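Local coordinates for hypothetical protein BACOVA_04980 (Bacteroides ovatus, PDB 3UFI) that probably serves as a fimbrillin-like pilus subunit, with a likely part in cell adhesion by this gut bacterium, at residues I64-R69 against G106-L111; N99-Y104 against F190-G195. All coordinates share one frame; numbering follows the deposited sequence. Where two conformers were deposited one is given.

Contact 1: residues I64-R69 against G106-L111; sequences INIQYR and GANGTL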
loop_
_atom_site.group_PDB
_atom_site.type_symbol
_atom_site.label_atom_id
_atom_site.label_comp_id
_atom_site.label_asym_id
_atom_site.label_seq_id
_atom_site.Cartn_x
_atom_site.Cartn_y
_atom_site.Cartn_z
ATOM N N ILE A 64 -4.584 6.580 -20.264
ATOM C CA ILE A 64 -3.743 5.607 -19.591
ATOM C C ILE A 64 -2.910 6.339 -18.540
ATOM O O ILE A 64 -2.281 7.333 -18.880
ATOM C CB ILE A 64 -2.853 4.860 -20.620
ATOM C CG1 ILE A 64 -3.703 4.119 -21.675
ATOM C CG2 ILE A 64 -1.858 3.915 -19.922
ATOM C CD1 ILE A 64 -2.901 3.691 -22.933
ATOM N N ASN A 65 -2.912 5.868 -17.271
ATOM C CA ASN A 65 -2.087 6.452 -16.208
ATOM C C ASN A 65 -2.244 7.999 -16.139
ATOM O O ASN A 65 -1.265 8.737 -16.127
ATOM C CB ASN A 65 -0.601 6.070 -16.451
ATOM C CG ASN A 65 0.303 6.271 -15.274
ATOM O OD1 ASN A 65 -0.025 5.899 -14.153
ATOM N ND2 ASN A 65 1.483 6.831 -15.511
ATOM N N ILE A 66 -3.482 8.470 -16.082
ATOM C CA ILE A 66 -3.773 9.900 -15.992
ATOM C C ILE A 66 -3.684 10.258 -14.526
ATOM O O ILE A 66 -4.349 9.623 -13.726
ATOM C CB ILE A 66 -5.148 10.269 -16.637
ATOM C CG1 ILE A 66 -5.238 9.796 -18.116
ATOM C CG2 ILE A 66 -5.465 11.774 -16.478
ATOM C CD1 ILE A 66 -4.136 10.331 -19.132
ATOM N N GLN A 67 -2.866 11.263 -14.174
ATOM C CA GLN A 67 -2.698 11.646 -12.776
ATOM C C GLN A 67 -3.864 12.502 -12.260
ATOM O O GLN A 67 -4.245 13.465 -12.903
ATOM C CB GLN A 67 -1.368 12.393 -12.565
ATOM C CG GLN A 67 -1.031 12.527 -11.064
ATOM C CD GLN A 67 0.178 13.362 -10.772
ATOM O OE1 GLN A 67 0.640 13.415 -9.648
ATOM N NE2 GLN A 67 0.719 14.046 -11.756
ATOM N N TYR A 68 -4.399 12.125 -11.090
ATOM C CA TYR A 68 -5.433 12.812 -10.315
ATOM C C TYR A 68 -4.861 13.063 -8.919
ATOM O O TYR A 68 -4.051 12.276 -8.433
ATOM C CB TYR A 68 -6.757 12.007 -10.243
ATOM C CG TYR A 68 -7.584 12.062 -11.510
ATOM C CD1 TYR A 68 -7.205 11.355 -12.651
ATOM C CD2 TYR A 68 -8.744 12.828 -11.574
ATOM C CE1 TYR A 68 -7.964 11.412 -13.824
ATOM C CE2 TYR A 68 -9.498 12.908 -12.745
ATOM C CZ TYR A 68 -9.095 12.210 -13.871
ATOM O OH TYR A 68 -9.869 12.252 -14.994
ATOM N N ARG A 69 -5.224 14.191 -8.311
ATOM C CA ARG A 69 -4.760 14.548 -6.972
ATOM C C ARG A 69 -5.956 14.589 -6.022
ATOM O O ARG A 69 -7.017 15.069 -6.400
ATOM C CB ARG A 69 -4.051 15.916 -7.015
ATOM C CG ARG A 69 -3.453 16.358 -5.690
ATOM C CD ARG A 69 -2.878 17.749 -5.821
ATOM N NE ARG A 69 -2.479 18.303 -4.527
ATOM C CZ ARG A 69 -3.284 18.992 -3.720
ATOM N NH1 ARG A 69 -4.558 19.197 -4.053
ATOM N NH2 ARG A 69 -2.829 19.470 -2.568
ATOM N N GLY A 106 5.092 8.116 -13.125
ATOM C CA GLY A 106 5.101 8.043 -14.563
ATOM C C GLY A 106 4.533 9.230 -15.269
ATOM O O GLY A 106 4.461 10.323 -14.711
ATOM N N ALA A 107 4.167 9.001 -16.535
ATOM C CA ALA A 107 3.702 10.032 -17.444
ATOM C C ALA A 107 2.278 9.730 -17.924
ATOM O O ALA A 107 1.847 8.574 -17.883
ATOM C CB ALA A 107 4.667 10.139 -18.615
ATOM N N ASN A 108 1.519 10.770 -18.313
ATOM C CA ASN A 108 0.143 10.562 -18.801
ATOM C C ASN A 108 0.183 9.897 -20.174
ATOM O O ASN A 108 1.023 10.260 -21.008
ATOM C CB ASN A 108 -0.620 11.891 -18.904
ATOM C CG ASN A 108 -1.175 12.442 -17.629
ATOM O OD1 ASN A 108 -1.150 11.814 -16.570
ATOM N ND2 ASN A 108 -1.767 13.620 -17.726
ATOM N N GLY A 109 -0.711 8.934 -20.386
ATOM C CA GLY A 109 -0.816 8.233 -21.668
ATOM C C GLY A 109 0.041 6.994 -21.789
ATOM O O GLY A 109 -0.016 6.314 -22.813
ATOM N N THR A 110 0.838 6.690 -20.751
ATOM C CA THR A 110 1.739 5.528 -20.732
ATOM C C THR A 110 1.737 4.836 -19.392
ATOM O O THR A 110 1.850 5.516 -18.365
ATOM C CB THR A 110 3.213 5.911 -21.012
ATOM O OG1 THR A 110 3.303 7.006 -21.886
ATOM C CG2 THR A 110 4.032 4.735 -21.512
ATOM N N LEU A 111 1.777 3.486 -19.403
ATOM C CA LEU A 111 1.820 2.712 -18.157
ATOM C C LEU A 111 3.191 2.890 -17.478
ATOM O O LEU A 111 4.208 2.913 -18.168
ATOM C CB LEU A 111 1.517 1.222 -18.407
ATOM C CG LEU A 111 0.065 0.826 -18.773
ATOM C CD1 LEU A 111 -0.001 -0.618 -19.170
ATOM C CD2 LEU A 111 -0.919 1.083 -17.649
HETATM O O HOH W 1 -2.871 14.602 -15.157
#
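Asn65 ND2 is held by backbone carbonyls of the 106-111 loop: it gives a hydrogen bond of 3.0 Å to Ala107 O, which it meets from 43° above that carbonyl's plane, and a weak one to Thr110 O; just before the loop, Gln105 O takes a further bond. CG is anti to the backbone N (chi1 -164°), and the amide lies between the two ends of the type II turn that runs from Ala107 to Thr110, while OD1 bonds to Tyr101 OH. An alanine here would probably leave these three carbonyls and the tyrosine hydroxyl without their amide partner, and the turn less firmly fixed. The tip of the turn is gripped separately, Gly109 N donating to Ile64 O at 2.7 Å, in the carbonyl plane. Further along the strand, Gln67 N donates to Asn108 OD1 at 3.0 Å, and a water joins Asn108 ND2 to Gln67 O; Ile66 CD1 lies 3.9 Å from Asn108 CB, the two side chains crossing at about a right angle. Ile64 CG2 packs on Leu111 CD2 at 3.8 Å. The loop thus folds over the start of strand 66-72, where Asn65 and Ile66 form a G1 beta bulge opposite Val46 of the antiparallel neighbour 43-51.

Contact 2: residues N99-Y104 against F190-G195; sequences NAYYPY and FNVTTG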
loop_
_atom_site.group_PDB
_atom_site.type_symbol
_atom_site.label_atom_id
_atom_site.label_comp_id
_atom_site.label_asym_id
_atom_site.label_seq_id
_atom_site.Cartn_x
_atom_site.Cartn_y
_atom_site.Cartn_z
ATOM N N ASN A 99 -9.404 1.323 -14.240
ATOM C CA ASN A 99 -8.489 0.865 -13.185
ATOM C C ASN A 99 -7.834 2.052 -12.557
ATOM O O ASN A 99 -7.644 3.056 -13.248
ATOM C CB ASN A 99 -7.375 -0.055 -13.734
ATOM C CG ASN A 99 -7.822 -1.275 -14.466
ATOM O OD1 ASN A 99 -8.701 -2.014 -14.024
ATOM N ND2 ASN A 99 -7.172 -1.539 -15.582
ATOM N N ALA A 100 -7.445 1.962 -11.298
ATOM C CA ALA A 100 -6.725 3.057 -10.680
ATOM C C ALA A 100 -5.736 2.499 -9.676
ATOM O O ALA A 100 -5.917 1.386 -9.193
ATOM C CB ALA A 100 -7.695 4.042 -10.027
ATOM N N TYR A 101 -4.657 3.246 -9.400
ATOM C CA TYR A 101 -3.669 2.786 -8.430
ATOM C C TYR A 101 -3.070 3.980 -7.724
ATOM O O TYR A 101 -3.130 5.088 -8.223
ATOM C CB TYR A 101 -2.574 1.934 -9.114
ATOM C CG TYR A 101 -1.580 2.791 -9.861
ATOM C CD1 TYR A 101 -1.846 3.234 -11.158
ATOM C CD2 TYR A 101 -0.413 3.241 -9.242
ATOM C CE1 TYR A 101 -0.966 4.076 -11.825
ATOM C CE2 TYR A 101 0.471 4.094 -9.902
ATOM C CZ TYR A 101 0.189 4.509 -11.193
ATOM O OH TYR A 101 1.052 5.355 -11.848
ATOM N N TYR A 102 -2.484 3.736 -6.569
ATOM C CA TYR A 102 -1.770 4.699 -5.741
ATOM C C TYR A 102 -0.458 4.032 -5.303
ATOM O O TYR A 102 -0.493 2.835 -5.059
ATOM C CB TYR A 102 -2.640 5.092 -4.514
ATOM C CG TYR A 102 -1.868 5.791 -3.410
ATOM C CD1 TYR A 102 -1.144 5.059 -2.462
ATOM C CD2 TYR A 102 -1.814 7.185 -3.340
ATOM C CE1 TYR A 102 -0.364 5.695 -1.499
ATOM C CE2 TYR A 102 -1.038 7.830 -2.374
ATOM C CZ TYR A 102 -0.307 7.080 -1.467
ATOM O OH TYR A 102 0.433 7.701 -0.497
ATOM N N PRO A 103 0.679 4.739 -5.098
ATOM C CA PRO A 103 0.946 6.156 -5.417
ATOM C C PRO A 103 1.283 6.324 -6.896
ATOM O O PRO A 103 2.055 5.532 -7.473
ATOM C CB PRO A 103 2.155 6.509 -4.519
ATOM C CG PRO A 103 2.731 5.194 -4.015
ATOM C CD PRO A 103 1.897 4.066 -4.596
ATOM N N TYR A 104 0.747 7.389 -7.507
ATOM C CA TYR A 104 1.041 7.689 -8.904
ATOM C C TYR A 104 2.536 7.794 -9.193
ATOM O O TYR A 104 3.291 8.377 -8.417
ATOM C CB TYR A 104 0.418 9.038 -9.312
ATOM C CG TYR A 104 0.573 9.325 -10.792
ATOM C CD1 TYR A 104 -0.310 8.784 -11.717
ATOM C CD2 TYR A 104 1.624 10.117 -11.270
ATOM C CE1 TYR A 104 -0.174 9.029 -13.080
ATOM C CE2 TYR A 104 1.782 10.355 -12.639
ATOM C CZ TYR A 104 0.852 9.835 -13.534
ATOM O OH TYR A 104 0.935 10.025 -14.878
ATOM N N PHE A 190 4.759 -4.404 -8.356
ATOM C CA PHE A 190 3.346 -4.097 -8.318
ATOM C C PHE A 190 2.883 -3.860 -9.739
ATOM O O PHE A 190 3.473 -3.059 -10.461
ATOM C CB PHE A 190 3.047 -2.900 -7.406
ATOM C CG PHE A 190 1.630 -2.361 -7.511
ATOM C CD1 PHE A 190 0.548 -3.092 -7.017
ATOM C CD2 PHE A 190 1.388 -1.093 -8.021
ATOM C CE1 PHE A 190 -0.746 -2.576 -7.061
ATOM C CE2 PHE A 190 0.090 -0.576 -8.063
ATOM C CZ PHE A 190 -0.968 -1.317 -7.568
ATOM N N ASN A 191 1.837 -4.569 -10.143
ATOM C CA ASN A 191 1.279 -4.476 -11.482
ATOM C C ASN A 191 0.051 -3.551 -11.429
ATOM O O ASN A 191 -0.919 -3.875 -10.757
ATOM C CB ASN A 191 0.947 -5.889 -11.972
ATOM C CG ASN A 191 0.561 -5.962 -13.416
ATOM O OD1 ASN A 191 -0.164 -5.128 -13.934
ATOM N ND2 ASN A 191 1.001 -6.995 -14.090
ATOM N N VAL A 192 0.106 -2.378 -12.103
ATOM C CA VAL A 192 -0.999 -1.391 -12.029
ATOM C C VAL A 192 -2.208 -1.801 -12.904
ATOM O O VAL A 192 -3.279 -1.215 -12.790
ATOM C CB VAL A 192 -0.543 0.064 -12.366
ATOM C CG1 VAL A 192 0.687 0.457 -11.555
ATOM C CG2 VAL A 192 -0.308 0.257 -13.866
ATOM N N THR A 193 -2.021 -2.779 -13.777
ATOM C CA THR A 193 -3.065 -3.284 -14.659
ATOM C C THR A 193 -3.924 -4.313 -13.926
ATOM O O THR A 193 -5.130 -4.311 -14.106
ATOM C CB THR A 193 -2.397 -3.866 -15.921
ATOM O OG1 THR A 193 -1.767 -2.779 -16.594
ATOM C CG2 THR A 193 -3.389 -4.541 -16.876
ATOM N N THR A 194 -3.305 -5.200 -13.129
ATOM C CA THR A 194 -4.001 -6.282 -12.429
ATOM C C THR A 194 -4.087 -6.053 -10.917
ATOM O O THR A 194 -4.874 -6.716 -10.246
ATOM C CB THR A 194 -3.298 -7.619 -12.708
ATOM O OG1 THR A 194 -2.009 -7.610 -12.107
ATOM C CG2 THR A 194 -3.168 -7.925 -14.193
ATOM N N GLY A 195 -3.256 -5.164 -10.383
ATOM C CA GLY A 195 -3.222 -4.941 -8.946
ATOM C C GLY A 195 -2.409 -5.972 -8.198
ATOM O O GLY A 195 -2.319 -5.901 -6.976
#
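Tyr101 CB starts the contact at the rim of the Phe190 ring, 3.8 Å from CE2 and 3.9 Å from CZ, and lies near the plane of that ring. A chi1 of 77° puts CG in the crowded position between the backbone N and the carbonyl carbon, and this places it 3.7 Å from Val192 CG1. CD1 comes to 3.6 Å from Val192 CB, and CD2 lies 4.0 Å from Phe190 CE2. Val192 CG1 sits over the middle of the ring, 3.6 Å from its centroid and 10° off the normal, a CH-pi contact over the face, with CE1, CE2 and CZ also under the same methyl. Strand 95-102, which carries Tyr101, belongs to the large mixed sheet of this fimbrillin-like fold, and Val192 follows the short strand 189-191 of a separate three-stranded antiparallel sheet, so the two sheets meet here through buried side chains. Val192 is presented by a turn in which Asn191 OD1 accepts from Thr193 N at 3.0 Å, in the carbonyl plane, which makes an Asx turn, and from Thr194 N, well above that plane, which extends it to an Asx motif. Beyond the ring, Tyr101 OH bonds to Asn65 OD1 and to Gln105 N. Phe190 also stacks on Phe137, next to strand 138-146.

How the contacts relate
From the N terminus the chain lays down strands 16-25, 30-34 and 43-51 before it reaches 64-69, runs through strands 66-72, 75-78 and 95-102, and closes its first loop when 106-111 returns to 64-69 in contact 1. Segment 99-104 lies within that loop, and its partner 190-195 comes long after it, so the two contacts cross along the chain. Contact 2 closes the longer excursion, bringing the small three-stranded sheet against the large one. The two sites, with centres about 11 Å apart, also touch directly: Tyr104 OH probably bonds to Asn65 O, the Tyr104 ring packs on Gln67 CB, and Leu111 CD1 meets Thr193 OG1 at 3.8 Å, joining the loop of one to the turn of the other.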